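Local coordinates for bromo domain-containing protein (Trypanosoma cruzi, PDB 6NEY), which contains a bromodomain and so probably recognises acetylated lysines, as bromodomains of chromatin-associated proteins do, at residues L22-P25 against Q26-G29. Numbering follows the deposited sequence.
Sequences LDRP and QDEG
R24 and D27, three residues apart round a tight turn, are joined by a salt bridge. NE of R24 reaches OD2 of D27 at 2.9 Å, nearly straight (170°), with the oxygen lying in the guanidinium plane. The carboxylate is less well aligned: it is met on its syn side but 34° out of its own plane, the two flat groups being inclined to each other. A second, weak bond of 3.0 Å runs from R24 NH1 to D27 OD1. CG of R24 lies beside the backbone N and the chain bends at chi3, which brings NE and NH1 alongside the D27 carboxylate.

One face of the same guanidinium carries the amide of Q26, almost parallel to it (11° between planes), with Q26 CD 3.6 Å above the plane, over its centre; this is stacking, with no hydrogen bond between the two groups. F108 of helix 97-124 makes a cation-pi contact with R24.

Backbone bonds close the turn in 3-10 fashion. D27 N donates to R24 O (2.9 Å) and E28 N to P25 O (3.1 Å), two successive i to i+3 bonds. This short 3-10 turn opens the ZA loop of the bromodomain four-helix bundle, just after helix 12-21; D27 and E28 pack on I101 of helix 97-124, while L22, at the other end, rests on L56 of helix 56-64.

Two waters extend the network. One donates to L22 O and D27 OD2 (2.8 Å) and accepts from R24 N, so the buried carboxylate oxygen is gripped by both arginine and water. The other donates to R24 O and D23 OD1 and accepts from G29 N (2.8 Å), tying the two ends of the turn together; D23 OD1 is also hydrogen-bonded to S32 OG.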
loop_
_atom_site.group_PDB
_atom_site.type_symbol
_atom_site.label_atom_id
_atom_site.label_comp_id
_atom_site.label_asym_id
_atom_site.label_seq_id
_atom_site.Cartn_x
_atom_site.Cartn_y
_atom_site.Cartn_z
ATOM N N LEU A 22 7.216 -2.934 0.072
ATOM C CA LEU A 22 6.973 -1.468 0.019
ATOM C C LEU A 22 7.495 -0.789 1.287
ATOM O O LEU A 22 7.581 0.449 1.288
ATOM C CB LEU A 22 5.493 -1.164 -0.201
ATOM C CG LEU A 22 4.851 -1.866 -1.394
ATOM C CD1 LEU A 22 3.417 -1.430 -1.585
ATOM C CD2 LEU A 22 5.645 -1.653 -2.680
ATOM N N ASP A 23 7.854 -1.547 2.328
ATOM C CA ASP A 23 8.399 -0.969 3.583
ATOM C C ASP A 23 9.919 -0.828 3.412
ATOM O O ASP A 23 10.642 -1.814 3.628
ATOM C CB ASP A 23 7.989 -1.809 4.789
ATOM C CG ASP A 23 8.366 -1.232 6.145
ATOM O OD1 ASP A 23 8.572 -0.006 6.255
ATOM O OD2 ASP A 23 8.436 -2.030 7.095
ATOM N N ARG A 24 10.368 0.350 2.993
ATOM C CA ARG A 24 11.790 0.653 2.718
ATOM C C ARG A 24 12.403 1.332 3.938
ATOM O O ARG A 24 11.863 2.303 4.487
ATOM C CB ARG A 24 11.926 1.595 1.519
ATOM C CG ARG A 24 11.243 1.089 0.257
ATOM C CD ARG A 24 11.647 1.949 -0.919
ATOM N NE ARG A 24 11.172 3.332 -0.789
ATOM C CZ ARG A 24 11.406 4.294 -1.668
ATOM N NH1 ARG A 24 10.961 5.520 -1.442
ATOM N NH2 ARG A 24 12.104 4.029 -2.760
ATOM N N PRO A 25 13.587 0.859 4.374
ATOM C CA PRO A 25 14.329 1.523 5.446
ATOM C C PRO A 25 14.511 3.035 5.220
ATOM O O PRO A 25 14.423 3.778 6.175
ATOM C CB PRO A 25 15.705 0.834 5.403
ATOM C CG PRO A 25 15.458 -0.503 4.768
ATOM C CD PRO A 25 14.278 -0.328 3.849
ATOM N N GLN A 26 14.731 3.459 3.972
ATOM C CA GLN A 26 14.975 4.888 3.624
ATOM C C GLN A 26 13.744 5.743 3.965
ATOM O O GLN A 26 13.893 6.978 4.120
ATOM C CB GLN A 26 15.376 5.031 2.151
ATOM C CG GLN A 26 14.273 4.668 1.182
ATOM C CD GLN A 26 14.634 5.073 -0.219
ATOM O OE1 GLN A 26 14.472 6.238 -0.598
ATOM N NE2 GLN A 26 15.114 4.100 -0.971
ATOM N N ASP A 27 12.562 5.128 4.088
ATOM C CA ASP A 27 11.282 5.851 4.333
ATOM C C ASP A 27 11.010 5.992 5.840
ATOM O O ASP A 27 9.946 6.571 6.196
ATOM C CB ASP A 27 10.134 5.172 3.585
ATOM C CG ASP A 27 10.252 5.184 2.071
ATOM O OD1 ASP A 27 10.994 6.050 1.525
ATOM O OD2 ASP A 27 9.633 4.298 1.448
ATOM N N GLU A 28 11.944 5.518 6.693
ATOM C CA GLU A 28 12.012 5.807 8.155
ATOM C C GLU A 28 10.655 5.531 8.815
ATOM O O GLU A 28 10.254 6.293 9.734
ATOM C CB GLU A 28 12.560 7.201 8.487
ATOM C CG GLU A 28 11.766 8.374 7.963
ATOM C CD GLU A 28 12.347 9.721 8.372
ATOM O OE1 GLU A 28 13.338 10.135 7.759
ATOM O OE2 GLU A 28 11.812 10.351 9.327
ATOM N N GLY A 29 10.016 4.441 8.404
ATOM C CA GLY A 29 8.838 3.869 9.066
ATOM C C GLY A 29 7.590 4.706 8.839
ATOM O O GLY A 29 6.604 4.455 9.515
HETATM O O HOH W 1 8.241 2.475 2.970
HETATM O O HOH W 2 10.182 2.336 6.523
#